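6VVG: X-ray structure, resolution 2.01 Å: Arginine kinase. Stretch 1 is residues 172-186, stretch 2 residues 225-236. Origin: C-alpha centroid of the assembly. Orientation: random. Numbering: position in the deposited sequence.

Stretch 1 (172-186) FYDGTTVYFSPEKIR
Stretch 2 225-236: AIEPKDMLPLYS

Stretch 1 starts as an irregular loop. Gly-175 has phi/psi of 91/-158, angles at which a CB would jam against the preceding carbonyl O. Residues 177-179 form a 3-10 segment, with Phe-180 N bonded to Thr-177 O at 2.9 Å. A short helix follows at 182-185. Ser-181 (chi1 p) caps it: Lys-184 N donates to Ser-181 OG at 3.1 Å. Ile-185 N bonds to Ser-181 O at 3.0 Å, and Arg-186 leaves helical angles.

Stretch 2 enters extended at Ile-226 and Glu-227 and turns into a helix at about Pro-228. Glu-227 N donates to Asp-230 OD2 at 3.1 Å. The helix kinks at Pro-233, whose ring nitrogen has no hydrogen to give to the turn before. Tyr-235 N still reaches Met-231 O at 3.0 Å.

Three pairs set the register. Ile-185 CA lies 5.5 Å from Pro-228 CA. Pro-182 CA lies 6.9 Å from Leu-232 CA. Val-178 CA lies 7.1 Å from Met-231 CA. Thus the 182-185 helix and stretch 2 pair in opposite sequence order. The contact buries 644 Å², both sides summed.

Ile-185 (chi1 m, chi2 t) is the knob, set among Pro-228, Lys-229, Leu-232 and Tyr-235. Its CD1 lies 3.5 Å from Tyr-235 CE2, 3.7 Å from Met-231 CB and 4.0 Å from Leu-232 CD2. These contacts are apolar.

Pro-228 also packs on two aromatic rings. Its CG lies 3.5 Å from the centroid of the Tyr-173 ring, almost on the ring normal, a CH-pi contact over one face. The same CG is 3.9 Å from Phe-180 CE2. Tyr-173 and Phe-180 both have chi1 m. The Tyr-173 ring is further held within its own stretch, as Tyr-173 OH donates to Ile-185 O at 2.5 Å.

Thr-177 (chi1 m) uses both branches. Its CG2 is 3.6 Å from Pro-228 N. Its OG1 is 2.9 Å from a water that donates to Ile-226 O at 3.0 Å, bridging the stretches. Met-231 (m, m, m) curls its CE to 4.2 Å from Val-178 CA.

Tyr-235 (chi1 m) makes the one direct hydrogen bond across the contact. Tyr-235 OH donates to Phe-180 O at a very short 2.5 Å, with that oxygen near the ring plane. A second water donates to Tyr-235 OH at 2.5 Å and to Val-178 O at 2.7 Å. Pro-182 CG packs 4.0 Å from Tyr-235 CD2.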

# COMPACT_ATOMS: atom_id res chain seq x y z
N PHE A 172 12.80 0.91 9.19
CA PHE A 172 14.15 0.38 9.13
C PHE A 172 14.99 1.35 8.30
O PHE A 172 14.46 2.30 7.70
CB PHE A 172 14.19 -1.05 8.54
CG PHE A 172 13.44 -1.20 7.25
CD1 PHE A 172 12.05 -1.13 7.22
CD2 PHE A 172 14.12 -1.43 6.07
CE1 PHE A 172 11.37 -1.27 6.03
CE2 PHE A 172 13.44 -1.58 4.88
CZ PHE A 172 12.06 -1.49 4.86
N TYR A 173 16.29 1.11 8.26
CA TYR A 173 17.23 2.06 7.66
C TYR A 173 17.30 1.89 6.14
O TYR A 173 18.34 1.57 5.56
CB TYR A 173 18.61 1.88 8.29
CG TYR A 173 18.74 2.37 9.72
CD1 TYR A 173 17.89 3.35 10.22
CD2 TYR A 173 19.72 1.86 10.55
CE1 TYR A 173 18.02 3.80 11.53
CE2 TYR A 173 19.86 2.31 11.86
CZ TYR A 173 19.01 3.28 12.34
OH TYR A 173 19.14 3.73 13.63
N ASP A 174 16.17 2.12 5.49
CA ASP A 174 16.13 2.18 4.03
C ASP A 174 16.29 3.63 3.57
O ASP A 174 16.04 4.58 4.32
CB ASP A 174 14.84 1.57 3.49
CG ASP A 174 13.60 2.33 3.93
OD1 ASP A 174 13.67 3.14 4.88
OD2 ASP A 174 12.53 2.11 3.31
N GLY A 175 16.74 3.80 2.34
CA GLY A 175 16.95 5.13 1.80
C GLY A 175 18.35 5.64 2.05
O GLY A 175 19.30 4.89 2.29
N THR A 176 18.48 6.97 2.00
CA THR A 176 19.78 7.63 2.07
C THR A 176 19.99 8.22 3.46
O THR A 176 19.24 9.10 3.90
CB THR A 176 19.89 8.71 1.00
OG1 THR A 176 19.49 8.18 -0.26
CG2 THR A 176 21.32 9.23 0.91
N THR A 177 21.06 7.77 4.12
CA THR A 177 21.29 8.11 5.52
C THR A 177 21.30 9.61 5.75
O THR A 177 20.76 10.09 6.76
CB THR A 177 22.61 7.49 5.98
OG1 THR A 177 22.60 6.07 5.72
CG2 THR A 177 22.86 7.74 7.45
N VAL A 178 21.90 10.37 4.84
CA VAL A 178 22.14 11.79 5.11
C VAL A 178 20.85 12.60 4.98
O VAL A 178 20.85 13.82 5.22
CB VAL A 178 23.23 12.36 4.18
CG1 VAL A 178 24.59 11.76 4.52
CG2 VAL A 178 22.88 12.12 2.72
N TYR A 179 19.76 11.95 4.61
CA TYR A 179 18.44 12.58 4.63
C TYR A 179 17.59 12.08 5.79
O TYR A 179 16.42 12.47 5.89
CB TYR A 179 17.71 12.34 3.31
CG TYR A 179 18.20 13.18 2.14
CD1 TYR A 179 19.24 12.75 1.33
CD2 TYR A 179 17.61 14.41 1.84
CE1 TYR A 179 19.69 13.51 0.26
CE2 TYR A 179 18.05 15.18 0.78
CZ TYR A 179 19.09 14.72 -0.01
OH TYR A 179 19.53 15.48 -1.07
N PHE A 180 18.14 11.24 6.67
CA PHE A 180 17.36 10.66 7.76
C PHE A 180 17.01 11.71 8.80
O PHE A 180 17.90 12.42 9.29
CB PHE A 180 18.13 9.53 8.44
CG PHE A 180 18.16 8.23 7.68
CD1 PHE A 180 17.75 8.15 6.37
CD2 PHE A 180 18.63 7.08 8.30
CE1 PHE A 180 17.79 6.94 5.68
CE2 PHE A 180 18.67 5.88 7.63
CZ PHE A 180 18.26 5.81 6.32
N SER A 181 15.74 11.79 9.18
CA SER A 181 15.33 12.65 10.28
C SER A 181 15.77 12.06 11.61
O SER A 181 16.05 10.86 11.71
CB SER A 181 13.81 12.82 10.28
OG SER A 181 13.17 11.65 10.75
N PRO A 182 15.83 12.88 12.67
CA PRO A 182 16.14 12.32 14.00
C PRO A 182 15.24 11.15 14.35
O PRO A 182 15.70 10.16 14.94
CB PRO A 182 15.92 13.51 14.95
CG PRO A 182 16.14 14.73 14.08
CD PRO A 182 15.60 14.34 12.71
N GLU A 183 13.96 11.23 13.98
CA GLU A 183 13.01 10.19 14.33
C GLU A 183 13.28 8.90 13.56
O GLU A 183 13.16 7.80 14.12
CB GLU A 183 11.59 10.69 14.06
CG GLU A 183 11.12 11.81 14.99
CD GLU A 183 11.86 13.12 14.76
OE1 GLU A 183 12.18 13.43 13.59
OE2 GLU A 183 12.14 13.83 15.74
N LYS A 184 13.64 9.00 12.28
CA LYS A 184 13.96 7.79 11.53
C LYS A 184 15.24 7.15 12.05
O LYS A 184 15.34 5.92 12.11
CB LYS A 184 14.10 8.10 10.04
CG LYS A 184 14.29 6.85 9.19
CD LYS A 184 14.14 7.12 7.69
CE LYS A 184 14.45 5.87 6.88
NZ LYS A 184 13.97 5.96 5.47
N ILE A 185 16.22 7.97 12.44
CA ILE A 185 17.43 7.43 13.05
C ILE A 185 17.07 6.62 14.29
O ILE A 185 17.66 5.56 14.55
CB ILE A 185 18.41 8.57 13.40
CG1 ILE A 185 18.96 9.21 12.12
CG2 ILE A 185 19.55 8.04 14.26
CD1 ILE A 185 19.57 10.58 12.33
N ARG A 186 16.08 7.08 15.05
CA ARG A 186 15.67 6.44 16.29
C ARG A 186 14.61 5.36 16.07
O ARG A 186 13.95 4.94 17.03
CB ARG A 186 15.17 7.49 17.29
CG ARG A 186 16.22 8.52 17.68
CD ARG A 186 15.81 9.36 18.88
NE ARG A 186 14.55 10.07 18.66
CZ ARG A 186 14.45 11.34 18.31
NH1 ARG A 186 15.54 12.07 18.13
NH2 ARG A 186 13.26 11.90 18.14
N ALA A 225 30.86 5.16 4.80
CA ALA A 225 30.81 4.61 6.15
C ALA A 225 29.90 5.38 7.09
O ALA A 225 29.78 5.00 8.26
CB ALA A 225 32.22 4.57 6.76
N ILE A 226 29.25 6.45 6.62
CA ILE A 226 28.41 7.25 7.49
C ILE A 226 27.19 6.42 7.91
O ILE A 226 26.51 5.81 7.08
CB ILE A 226 27.99 8.55 6.80
CG1 ILE A 226 27.43 9.54 7.82
CG2 ILE A 226 26.94 8.28 5.73
CD1 ILE A 226 28.47 10.07 8.79
N GLU A 227 26.92 6.41 9.21
CA GLU A 227 25.85 5.59 9.76
C GLU A 227 24.78 6.47 10.40
O GLU A 227 25.06 7.60 10.82
CB GLU A 227 26.39 4.61 10.81
CG GLU A 227 27.32 3.54 10.25
CD GLU A 227 26.61 2.61 9.27
OE1 GLU A 227 25.40 2.78 9.04
OE2 GLU A 227 27.28 1.71 8.73
N PRO A 228 23.54 5.97 10.48
CA PRO A 228 22.46 6.80 11.04
C PRO A 228 22.82 7.51 12.35
O PRO A 228 22.52 8.70 12.51
CB PRO A 228 21.32 5.79 11.23
CG PRO A 228 21.51 4.82 10.06
CD PRO A 228 23.04 4.69 9.94
N LYS A 229 23.41 6.80 13.31
CA LYS A 229 23.71 7.41 14.59
C LYS A 229 24.83 8.44 14.50
O LYS A 229 24.93 9.30 15.37
CB LYS A 229 24.06 6.32 15.61
CG LYS A 229 22.85 5.56 16.14
CD LYS A 229 21.96 6.46 17.00
CE LYS A 229 20.62 5.81 17.30
NZ LYS A 229 20.74 4.65 18.24
N ASP A 230 25.66 8.37 13.46
CA ASP A 230 26.66 9.40 13.24
C ASP A 230 26.03 10.73 12.85
O ASP A 230 26.68 11.78 12.97
CB ASP A 230 27.65 8.97 12.15
CG ASP A 230 28.47 7.76 12.55
OD1 ASP A 230 28.95 7.72 13.70
OD2 ASP A 230 28.63 6.86 11.70
N MET A 231 24.79 10.72 12.36
CA MET A 231 24.14 11.96 11.97
C MET A 231 23.72 12.78 13.19
O MET A 231 23.69 14.01 13.12
CB MET A 231 22.92 11.68 11.10
CG MET A 231 23.21 11.01 9.77
SD MET A 231 24.46 11.85 8.77
CE MET A 231 23.76 13.49 8.61
N LEU A 232 23.40 12.11 14.30
CA LEU A 232 22.84 12.83 15.44
C LEU A 232 23.77 13.90 15.96
O LEU A 232 23.31 15.06 16.15
CB LEU A 232 22.48 11.84 16.55
CG LEU A 232 21.14 11.11 16.38
CD1 LEU A 232 20.82 10.30 17.64
CD2 LEU A 232 20.00 12.06 16.07
N PRO A 233 25.05 13.65 16.23
CA PRO A 233 25.93 14.75 16.67
C PRO A 233 25.89 15.93 15.72
O PRO A 233 25.95 17.09 16.15
CB PRO A 233 27.33 14.11 16.72
CG PRO A 233 27.06 12.63 16.87
CD PRO A 233 25.79 12.37 16.09
N LEU A 234 25.79 15.66 14.41
CA LEU A 234 25.80 16.73 13.43
C LEU A 234 24.55 17.59 13.54
O LEU A 234 24.63 18.82 13.44
CB LEU A 234 25.92 16.13 12.03
CG LEU A 234 27.16 15.26 11.84
CD1 LEU A 234 27.25 14.74 10.42
CD2 LEU A 234 28.42 16.04 12.21
N TYR A 235 23.39 16.97 13.75
CA TYR A 235 22.16 17.73 13.92
C TYR A 235 22.21 18.63 15.15
O TYR A 235 21.42 19.58 15.24
CB TYR A 235 20.96 16.79 14.01
CG TYR A 235 20.73 15.93 12.78
CD1 TYR A 235 21.36 16.21 11.58
CD2 TYR A 235 19.89 14.83 12.84
CE1 TYR A 235 21.15 15.43 10.46
CE2 TYR A 235 19.68 14.03 11.72
CZ TYR A 235 20.31 14.33 10.54
OH TYR A 235 20.10 13.54 9.44
N SER A 236 23.11 18.35 16.09
CA SER A 236 23.23 19.16 17.29
C SER A 236 24.04 20.44 17.08
O SER A 236 24.02 21.31 17.95
CB SER A 236 23.87 18.35 18.42
OG SER A 236 22.97 17.41 18.96
O HOH W 1 25.16 5.41 4.43
O HOH W 2 19.67 14.94 7.37